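Local coordinates for putative uncharacterized protein (Emericella nidulans, PDB 3PGB), which probably oxidises primary amines as a copper amine oxidase, using a copper ion and a topaquinone cofactor formed from one of its own tyrosines, at residues Leu428-Tyr433 / Asp443-Phe448; Ser462-Val467 / Met736-Tyr741; Glu552-Val557 / Met574-Ser579. All blocks are in the same frame, centred on the assembly; numbering follows the deposited sequence.

Contact 1 of 3, residues Leu428-Tyr433 / Asp443-Phe448; sequences LNTSFY and DSLCLF. With NAG (2-acetamido-2-deoxy-beta-D-glucopyranose), chain H.
Leu428 pairs with Leu445 across the antiparallel strands of a hairpin, and because Ser444 and Leu445 both face Leu428 the pairing is a classic beta bulge. The carbonyl of Leu428 serves both: Leu445 N reaches Leu428 O at 3.2 Å with an N-H...O angle of 159°, lying above the carbonyl plane, whereas the bond from Ser444 N to the same oxygen is weak. The weak return bond runs from Leu428 N to Leu445 O.

Beyond the bulge the side chains take over. Thr430 OG1 donates to Ser444 OG at 2.7 Å, and Ser444 OG is also hydrogen-bonded to His441 O. The methyl CG2 of Thr430 meets CG of Leu445 at 3.6 Å, the two side chains crossing at about a right angle. Leu428 touches Leu445 CB to CB, and Leu428 CD1 meets Leu447 CD1 at 4.0 Å; Ile356 of strand 352-359 touches Leu428 and Leu445.

Asn429 carries the glycan through a 1.4 Å bond from ND2 to C1 of the sugar. With chi2 at -8°, its OD1 is placed to accept Asp443 N at 3.0 Å, the donor tilted 21° from the amide plane. Asp443 OD1 forms a salt bridge with Lys417. Glycosylation takes the amide nitrogen, and the amide oxygen ties the linkage to the backbone of Asp443, which should restrict rotation of the sugar-bearing group.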
loop_
_atom_site.group_PDB
_atom_site.type_symbol
_atom_site.label_atom_id
_atom_site.label_comp_id
_atom_site.label_asym_id
_atom_site.label_seq_id
_atom_site.Cartn_x
_atom_site.Cartn_y
_atom_site.Cartn_z
ATOM N N LEU A 428 12.162 -15.933 -17.680
ATOM C CA LEU A 428 13.327 -16.784 -17.461
ATOM C C LEU A 428 12.900 -18.127 -16.879
ATOM O O LEU A 428 11.778 -18.280 -16.392
ATOM C CB LEU A 428 14.321 -16.107 -16.520
ATOM C CG LEU A 428 14.928 -14.799 -17.014
ATOM C CD1 LEU A 428 15.705 -14.113 -15.893
ATOM C CD2 LEU A 428 15.823 -15.050 -18.229
ATOM N N ASN A 429 13.807 -19.095 -16.949
ATOM C CA ASN A 429 13.615 -20.393 -16.310
ATOM C C ASN A 429 14.176 -20.394 -14.892
ATOM O O ASN A 429 14.980 -19.534 -14.517
ATOM C CB ASN A 429 14.331 -21.489 -17.102
ATOM C CG ASN A 429 13.621 -21.859 -18.386
ATOM O OD1 ASN A 429 12.505 -21.412 -18.652
ATOM N ND2 ASN A 429 14.282 -22.698 -19.195
ATOM N N THR A 430 13.722 -21.364 -14.107
ATOM C CA THR A 430 14.373 -21.735 -12.860
ATOM C C THR A 430 14.345 -23.253 -12.780
ATOM O O THR A 430 13.454 -23.890 -13.341
ATOM C CB THR A 430 13.674 -21.141 -11.614
ATOM O OG1 THR A 430 12.284 -21.501 -11.600
ATOM C CG2 THR A 430 13.820 -19.623 -11.573
ATOM N N SER A 431 15.327 -23.833 -12.104
ATOM C CA SER A 431 15.352 -25.279 -11.894
ATOM C C SER A 431 15.651 -25.617 -10.447
ATOM O O SER A 431 16.081 -24.761 -9.668
ATOM C CB SER A 431 16.384 -25.945 -12.806
ATOM O OG SER A 431 17.660 -25.372 -12.618
ATOM N N PHE A 432 15.399 -26.872 -10.091
ATOM C CA PHE A 432 15.799 -27.387 -8.789
ATOM C C PHE A 432 16.147 -28.871 -8.864
ATOM O O PHE A 432 15.680 -29.594 -9.750
ATOM C CB PHE A 432 14.701 -27.145 -7.756
ATOM C CG PHE A 432 13.509 -28.042 -7.910
ATOM C CD1 PHE A 432 13.313 -29.105 -7.047
ATOM C CD2 PHE A 432 12.579 -27.817 -8.914
ATOM C CE1 PHE A 432 12.210 -29.929 -7.184
ATOM C CE2 PHE A 432 11.472 -28.635 -9.054
ATOM C CZ PHE A 432 11.290 -29.695 -8.189
ATOM N N TYR A 433 16.975 -29.309 -7.925
ATOM C CA TYR A 433 17.400 -30.693 -7.864
ATOM C C TYR A 433 16.492 -31.445 -6.918
ATOM O O TYR A 433 16.240 -30.979 -5.812
ATOM C CB TYR A 433 18.850 -30.793 -7.375
ATOM C CG TYR A 433 19.308 -32.210 -7.106
ATOM C CD1 TYR A 433 19.997 -32.932 -8.070
ATOM C CD2 TYR A 433 19.047 -32.830 -5.888
ATOM C CE1 TYR A 433 20.422 -34.233 -7.828
ATOM C CE2 TYR A 433 19.462 -34.131 -5.642
ATOM C CZ TYR A 433 20.150 -34.827 -6.617
ATOM O OH TYR A 433 20.564 -36.115 -6.376
ATOM N N ASP A 443 9.736 -20.781 -17.821
ATOM C CA ASP A 443 9.060 -19.496 -17.719
ATOM C C ASP A 443 8.359 -19.358 -16.371
ATOM O O ASP A 443 7.137 -19.181 -16.292
ATOM C CB ASP A 443 8.069 -19.326 -18.870
ATOM C CG ASP A 443 8.737 -19.388 -20.236
ATOM O OD1 ASP A 443 8.034 -19.700 -21.220
ATOM O OD2 ASP A 443 9.953 -19.122 -20.334
ATOM N N SER A 444 9.158 -19.457 -15.313
ATOM C CA SER A 444 8.677 -19.318 -13.943
ATOM C C SER A 444 9.068 -17.973 -13.318
ATOM O O SER A 444 8.441 -17.546 -12.362
ATOM C CB SER A 444 9.184 -20.475 -13.087
ATOM O OG SER A 444 10.502 -20.838 -13.448
ATOM N N LEU A 445 10.105 -17.320 -13.837
ATOM C CA LEU A 445 10.371 -15.919 -13.500
ATOM C C LEU A 445 9.819 -15.053 -14.623
ATOM O O LEU A 445 9.799 -15.476 -15.780
ATOM C CB LEU A 445 11.867 -15.639 -13.361
ATOM C CG LEU A 445 12.617 -16.250 -12.179
ATOM C CD1 LEU A 445 14.110 -15.945 -12.287
ATOM C CD2 LEU A 445 12.060 -15.752 -10.846
ATOM N N CYS A 446 9.371 -13.849 -14.291
ATOM C CA CYS A 446 9.033 -12.882 -15.324
ATOM C C CYS A 446 9.643 -11.517 -15.026
ATOM O O CYS A 446 9.907 -11.166 -13.869
ATOM C CB CYS A 446 7.517 -12.800 -15.538
ATOM S SG CYS A 446 6.580 -11.950 -14.275
ATOM N N LEU A 447 9.897 -10.777 -16.098
ATOM C CA LEU A 447 10.505 -9.463 -16.029
ATOM C C LEU A 447 9.665 -8.563 -16.907
ATOM O O LEU A 447 9.336 -8.942 -18.029
ATOM C CB LEU A 447 11.938 -9.506 -16.570
ATOM C CG LEU A 447 12.990 -10.294 -15.784
ATOM C CD1 LEU A 447 14.283 -10.391 -16.572
ATOM C CD2 LEU A 447 13.235 -9.646 -14.422
ATOM N N PHE A 448 9.315 -7.380 -16.419
ATOM C CA PHE A 448 8.553 -6.455 -17.236
ATOM C C PHE A 448 8.537 -5.032 -16.714
ATOM O O PHE A 448 8.569 -4.789 -15.506
ATOM C CB PHE A 448 7.104 -6.942 -17.389
ATOM C CG PHE A 448 6.369 -7.085 -16.089
ATOM C CD1 PHE A 448 6.475 -8.246 -15.340
ATOM C CD2 PHE A 448 5.566 -6.055 -15.614
ATOM C CE1 PHE A 448 5.794 -8.382 -14.141
ATOM C CE2 PHE A 448 4.885 -6.186 -14.415
ATOM C CZ PHE A 448 4.999 -7.351 -13.678
HETATM C C1 NAG H . 13.822 -23.226 -20.460
HETATM C C2 NAG H . 14.547 -22.625 -21.659
HETATM C C3 NAG H . 14.170 -23.324 -22.970
HETATM C C4 NAG H . 14.235 -24.845 -22.843
HETATM C C5 NAG H . 13.481 -25.283 -21.596
HETATM C C6 NAG H . 13.566 -26.790 -21.375
HETATM C C7 NAG H . 15.177 -20.319 -22.152
HETATM C C8 NAG H . 14.760 -18.873 -22.171
HETATM N N2 NAG H . 14.269 -21.200 -21.728
HETATM O O3 NAG H . 15.067 -22.929 -23.980
HETATM O O4 NAG H . 13.693 -25.464 -23.992
HETATM O O5 NAG H . 14.049 -24.622 -20.482
HETATM O O6 NAG H . 14.898 -27.140 -21.071
HETATM O O7 NAG H . 16.306 -20.648 -22.513
#

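Contact 2 of 3, residues Ser462-Val467 / Met736-Tyr741; sequences SEFVSV and MVRVDY
Arg738 and Phe464 each have CG placed by the first torsion: CG of Arg738 is anti to the backbone N (chi1 -177°), its chain then running extended from CG to NE, while CG of Phe464 stands between the backbone N and the carbonyl carbon (chi1 67°). The guanidinium lies flat on the ring, with planes 6° apart and centres separated by 3.8 Å. Phe464 CD1 sits over the middle of the guanidinium, whereas Arg738 NH2 lies toward the rim of the ring, so the cation-pi stack is offset.

A salt bridge with Asp740 grips the guanidinium side-on through NE and NH2. Arg738 NE bonds to Asp740 OD2 at 2.8 Å, and Arg738 NH2 bonds to Asp740 OD1 at 3.0 Å through the syn lone pair of that oxygen. Both oxygens lie in or close to the guanidinium plane, which is consistent with the carboxylate fixing the rotation of the group over the ring.

The two strands are nearly antiparallel and join chain regions far apart in sequence within the beta-rich copper amine oxidase fold. Phe464, Arg738 and Asp740 share one face of the sheet with Ser466; Val465, Val467, Val737 and Val739 occupy the other. Val465 N meets Val739 O at 2.8 Å, in the carbonyl plane, and paired bonds also join Val467 with Val737.

Where strand 464-467 begins, Tyr741 N bonds to Glu463 O at 2.9 Å, and the Tyr741 ring has Glu463 CA over one face. Val465 CG2 touches Tyr741 CE2 at 4.0 Å, and Tyr741 OH is hydrogen-bonded to Thr461 O. The second subunit also reaches this region: Arg738 NH2 bonds to the backbone oxygen of Glu247 of that subunit, and Tyr773 of the same subunit meets the Tyr741 ring edge-to-face.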
loop_
_atom_site.group_PDB
_atom_site.type_symbol
_atom_site.label_atom_id
_atom_site.label_comp_id
_atom_site.label_asym_id
_atom_site.label_seq_id
_atom_site.Cartn_x
_atom_site.Cartn_y
_atom_site.Cartn_z
ATOM N N SER A 462 -1.880 28.295 -13.124
ATOM C CA SER A 462 -2.843 28.955 -14.013
ATOM C C SER A 462 -2.302 29.141 -15.438
ATOM O O SER A 462 -3.058 29.500 -16.339
ATOM C CB SER A 462 -3.233 30.322 -13.446
ATOM O OG SER A 462 -2.107 31.190 -13.445
ATOM N N GLU A 463 -1.003 28.898 -15.632
ATOM C CA GLU A 463 -0.318 29.162 -16.906
ATOM C C GLU A 463 0.320 27.928 -17.562
ATOM O O GLU A 463 0.524 27.918 -18.775
ATOM C CB GLU A 463 0.757 30.219 -16.686
ATOM C CG GLU A 463 0.226 31.516 -16.088
ATOM C CD GLU A 463 1.304 32.577 -15.919
ATOM O OE1 GLU A 463 2.511 32.248 -16.046
ATOM O OE2 GLU A 463 0.936 33.748 -15.653
ATOM N N PHE A 464 0.646 26.901 -16.776
ATOM C CA PHE A 464 1.200 25.667 -17.331
ATOM C C PHE A 464 0.973 24.454 -16.444
ATOM O O PHE A 464 0.711 24.573 -15.250
ATOM C CB PHE A 464 2.697 25.821 -17.611
ATOM C CG PHE A 464 3.536 25.991 -16.373
ATOM C CD1 PHE A 464 4.287 24.930 -15.873
ATOM C CD2 PHE A 464 3.579 27.213 -15.709
ATOM C CE1 PHE A 464 5.063 25.081 -14.730
ATOM C CE2 PHE A 464 4.350 27.375 -14.568
ATOM C CZ PHE A 464 5.096 26.306 -14.078
ATOM N N VAL A 465 1.084 23.279 -17.048
ATOM C CA VAL A 465 1.000 22.025 -16.313
ATOM C C VAL A 465 2.142 21.121 -16.746
ATOM O O VAL A 465 2.537 21.124 -17.908
ATOM C CB VAL A 465 -0.346 21.328 -16.563
ATOM C CG1 VAL A 465 -0.403 19.979 -15.847
ATOM C CG2 VAL A 465 -1.486 22.226 -16.108
ATOM N N SER A 466 2.687 20.361 -15.806
ATOM C CA SER A 466 3.724 19.397 -16.133
ATOM C C SER A 466 3.473 18.091 -15.403
ATOM O O SER A 466 2.929 18.090 -14.294
ATOM C CB SER A 466 5.104 19.952 -15.780
ATOM O OG SER A 466 5.299 19.964 -14.383
ATOM N N VAL A 467 3.859 16.984 -16.041
ATOM C CA VAL A 467 3.687 15.647 -15.472
ATOM C C VAL A 467 4.795 14.690 -15.923
ATOM O O VAL A 467 5.281 14.788 -17.053
ATOM C CB VAL A 467 2.330 15.033 -15.867
ATOM C CG1 VAL A 467 2.117 13.707 -15.143
ATOM C CG2 VAL A 467 1.194 15.993 -15.563
ATOM N N MET A 736 8.241 12.644 -19.772
ATOM C CA MET A 736 7.523 13.662 -19.031
ATOM C C MET A 736 7.060 14.702 -20.042
ATOM O O MET A 736 7.466 14.663 -21.204
ATOM C CB MET A 736 8.444 14.310 -18.006
ATOM C CG MET A 736 9.734 14.877 -18.601
ATOM S SD MET A 736 10.653 15.914 -17.457
ATOM C CE MET A 736 9.425 17.182 -17.114
ATOM N N VAL A 737 6.230 15.637 -19.603
ATOM C CA VAL A 737 5.681 16.641 -20.506
ATOM C C VAL A 737 5.380 17.947 -19.774
ATOM O O VAL A 737 5.158 17.944 -18.565
ATOM C CB VAL A 737 4.394 16.112 -21.180
ATOM C CG1 VAL A 737 3.249 16.059 -20.187
ATOM C CG2 VAL A 737 4.034 16.963 -22.359
ATOM N N ARG A 738 5.393 19.056 -20.511
ATOM C CA ARG A 738 4.991 20.354 -19.968
ATOM C C ARG A 738 4.135 21.115 -20.981
ATOM O O ARG A 738 4.629 21.509 -22.038
ATOM C CB ARG A 738 6.211 21.195 -19.598
ATOM C CG ARG A 738 5.872 22.545 -18.947
ATOM C CD ARG A 738 7.034 23.520 -19.073
ATOM N NE ARG A 738 6.603 24.916 -18.971
ATOM C CZ ARG A 738 6.886 25.741 -17.963
ATOM N NH1 ARG A 738 7.622 25.349 -16.931
ATOM N NH2 ARG A 738 6.432 26.990 -17.991
ATOM N N VAL A 739 2.860 21.316 -20.646
ATOM C CA VAL A 739 1.950 22.103 -21.474
ATOM C C VAL A 739 1.819 23.514 -20.920
ATOM O O VAL A 739 1.401 23.691 -19.777
ATOM C CB VAL A 739 0.544 21.488 -21.521
ATOM C CG1 VAL A 739 -0.307 22.224 -22.555
ATOM C CG2 VAL A 739 0.612 19.993 -21.823
ATOM N N ASP A 740 2.194 24.508 -21.723
ATOM C CA ASP A 740 1.916 25.909 -21.411
ATOM C C ASP A 740 0.599 26.275 -22.086
ATOM O O ASP A 740 0.327 25.810 -23.184
ATOM C CB ASP A 740 3.046 26.820 -21.900
ATOM C CG ASP A 740 4.274 26.756 -21.009
ATOM O OD1 ASP A 740 4.457 27.657 -20.166
ATOM O OD2 ASP A 740 5.056 25.798 -21.137
ATOM N N TYR A 741 -0.227 27.088 -21.435
ATOM C CA TYR A 741 -1.559 27.383 -21.976
ATOM C C TYR A 741 -2.076 28.768 -21.613
ATOM O O TYR A 741 -1.742 29.310 -20.560
ATOM C CB TYR A 741 -2.565 26.319 -21.529
ATOM C CG TYR A 741 -2.915 26.372 -20.062
ATOM C CD1 TYR A 741 -4.040 27.062 -19.626
ATOM C CD2 TYR A 741 -2.128 25.733 -19.110
ATOM C CE1 TYR A 741 -4.372 27.124 -18.283
ATOM C CE2 TYR A 741 -2.456 25.784 -17.760
ATOM C CZ TYR A 741 -3.581 26.484 -17.357
ATOM O OH TYR A 741 -3.930 26.546 -16.029
#

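Contact 3 of 3, residues Glu552-Val557 / Met574-Ser579; sequences ELVSVV and MQLGRS
Val554 and Leu576 form the apolar first shell with Val556 and Met574: Leu576 CD2 comes to 3.8 Å from Val554 CG1 and also touches Val556 CG2 at 4.1 Å, a single methyl bridging two valines. The other branch of Val556, CG1, meets SD of Met574 at 3.6 Å. Val556 CG1 is anti to the backbone N (chi1 -180°), while Met574 runs extended beyond CG.

Next to Val554, Arg578 lies on this face, and Glu552 OE1 comes to 3.4 Å from Arg578 CD, in its aliphatic part. The charged atoms are farther apart, with Glu552 OE1 4.1 Å from Arg578 NH1, which is beyond a salt bridge; the carboxylate and guanidinium planes are 51° apart. Arg578 NH1 makes its salt bridge with Glu612 instead, so Glu552 may add only a longer-range electrostatic attraction.

These side chains are set by a regular antiparallel beta hairpin, strands 548-562 and 570-580, whose axes make an angle of 159° here. It reaches the second subunit, consistent with the hairpin arms by which the subunits of copper amine oxidase dimers embrace. Three hydrogen-bonded pairs, Leu553 with Ser579, Ser555 with Gly577 and Val557 with Gln575, supply six backbone bonds. Leu553 N to Ser579 O is 2.8 Å with the donor almost in line with the carbonyl, and Gly577 N to Ser555 O is equally short.

On the opposite face, Leu553 CB packs against Ser579 OG at 3.9 Å, and Ser555 OG is hydrogen-bonded to Thr597 on the neighbouring strand 597-603. The face of Val556, Leu576 and Arg578 meets the second subunit, where Met531 of that subunit packs on Val556 and His388 of that subunit packs on Met574. Leu576 extends the association with backbone hydrogen bonds to the same partner subunit.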
loop_
_atom_site.group_PDB
_atom_site.type_symbol
_atom_site.label_atom_id
_atom_site.label_comp_id
_atom_site.label_asym_id
_atom_site.label_seq_id
_atom_site.Cartn_x
_atom_site.Cartn_y
_atom_site.Cartn_z
ATOM N N GLU A 552 19.911 4.888 11.463
ATOM C CA GLU A 552 19.460 6.098 12.138
ATOM C C GLU A 552 17.948 6.063 12.214
ATOM O O GLU A 552 17.282 5.746 11.227
ATOM C CB GLU A 552 19.909 7.360 11.407
ATOM C CG GLU A 552 19.612 8.638 12.198
ATOM C CD GLU A 552 20.085 9.907 11.510
ATOM O OE1 GLU A 552 20.258 10.940 12.199
ATOM O OE2 GLU A 552 20.286 9.883 10.280
ATOM N N LEU A 553 17.423 6.376 13.395
ATOM C CA LEU A 553 15.990 6.515 13.599
ATOM C C LEU A 553 15.685 8.000 13.626
ATOM O O LEU A 553 16.236 8.740 14.445
ATOM C CB LEU A 553 15.547 5.854 14.907
ATOM C CG LEU A 553 15.938 4.383 15.078
ATOM C CD1 LEU A 553 15.541 3.877 16.464
ATOM C CD2 LEU A 553 15.315 3.529 13.986
ATOM N N VAL A 554 14.847 8.438 12.696
ATOM C CA VAL A 554 14.423 9.816 12.640
ATOM C C VAL A 554 12.951 9.799 12.930
ATOM O O VAL A 554 12.166 9.217 12.176
ATOM C CB VAL A 554 14.670 10.449 11.275
ATOM C CG1 VAL A 554 14.127 11.879 11.251
ATOM C CG2 VAL A 554 16.148 10.428 10.961
ATOM N N SER A 555 12.585 10.452 14.027
ATOM C CA SER A 555 11.257 10.349 14.575
ATOM C C SER A 555 10.595 11.720 14.572
ATOM O O SER A 555 11.259 12.731 14.766
ATOM C CB SER A 555 11.358 9.793 15.997
ATOM O OG SER A 555 10.589 8.613 16.124
ATOM N N VAL A 556 9.288 11.746 14.339
ATOM C CA VAL A 556 8.508 12.975 14.447
ATOM C C VAL A 556 7.713 12.866 15.736
ATOM O O VAL A 556 6.883 11.971 15.871
ATOM C CB VAL A 556 7.562 13.165 13.238
ATOM C CG1 VAL A 556 6.774 14.449 13.371
ATOM C CG2 VAL A 556 8.358 13.171 11.945
ATOM N N VAL A 557 7.993 13.755 16.688
ATOM C CA VAL A 557 7.430 13.658 18.038
ATOM C C VAL A 557 6.940 15.010 18.557
ATOM O O VAL A 557 7.487 16.048 18.195
ATOM C CB VAL A 557 8.466 13.072 19.033
ATOM C CG1 VAL A 557 8.843 11.653 18.625
ATOM C CG2 VAL A 557 9.708 13.949 19.116
ATOM N N MET A 574 5.863 20.234 17.187
ATOM C CA MET A 574 6.522 18.939 17.047
ATOM C C MET A 574 7.951 19.146 16.579
ATOM O O MET A 574 8.337 20.251 16.222
ATOM C CB MET A 574 5.755 18.020 16.083
ATOM C CG MET A 574 5.673 18.501 14.633
ATOM S SD MET A 574 4.669 17.395 13.610
ATOM C CE MET A 574 4.550 18.296 12.067
ATOM N N GLN A 575 8.722 18.066 16.560
ATOM C CA GLN A 575 10.167 18.142 16.418
ATOM C C GLN A 575 10.696 16.837 15.833
ATOM O O GLN A 575 10.018 15.806 15.884
ATOM C CB GLN A 575 10.760 18.366 17.807
ATOM C CG GLN A 575 12.226 18.699 17.869
ATOM C CD GLN A 575 12.723 18.780 19.302
ATOM O OE1 GLN A 575 13.604 18.014 19.707
ATOM N NE2 GLN A 575 12.155 19.702 20.079
ATOM N N LEU A 576 11.901 16.885 15.268
ATOM C CA LEU A 576 12.593 15.667 14.869
ATOM C C LEU A 576 13.356 15.136 16.070
ATOM O O LEU A 576 13.986 15.905 16.793
ATOM C CB LEU A 576 13.582 15.923 13.726
ATOM C CG LEU A 576 13.048 16.108 12.307
ATOM C CD1 LEU A 576 14.208 16.138 11.321
ATOM C CD2 LEU A 576 12.065 15.004 11.940
ATOM N N GLY A 577 13.292 13.827 16.280
ATOM C CA GLY A 577 14.120 13.163 17.279
ATOM C C GLY A 577 15.072 12.199 16.601
ATOM O O GLY A 577 14.633 11.221 16.002
ATOM N N ARG A 578 16.373 12.466 16.694
ATOM C CA ARG A 578 17.373 11.645 16.010
ATOM C C ARG A 578 18.234 10.827 16.957
ATOM O O ARG A 578 18.685 11.325 17.986
ATOM C CB ARG A 578 18.279 12.514 15.159
ATOM C CG ARG A 578 17.523 13.377 14.197
ATOM C CD ARG A 578 18.318 13.608 12.950
ATOM N NE ARG A 578 18.012 14.895 12.356
ATOM C CZ ARG A 578 18.635 15.385 11.295
ATOM N NH1 ARG A 578 19.596 14.678 10.694
ATOM N NH2 ARG A 578 18.293 16.583 10.831
ATOM N N SER A 579 18.467 9.573 16.581
ATOM C CA SER A 579 19.326 8.679 17.337
ATOM C C SER A 579 19.874 7.604 16.414
ATOM O O SER A 579 19.192 7.177 15.479
ATOM C CB SER A 579 18.543 8.021 18.478
ATOM O OG SER A 579 17.582 7.099 17.984
#

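The three contacts are well separated, with centres about 42 Å apart for contacts 1 and 2, about 43 Å for contacts 1 and 3, and about 37 Å for contacts 2 and 3. Contacts 1 and 2 are linked through neighbouring strands 437-451 and 464-479, although their nearest atoms remain about 18 Å apart. The chain forms contact 3 between the two halves of contact 2, and both of these meet the second subunit. Contacts 1 and 2 lie away from the copper and topaquinone sites. Contact 3 lies in the neighbourhood of a calcium site: the side chain of Glu552 is about 9 Å from that of Leu688, one of its binding residues.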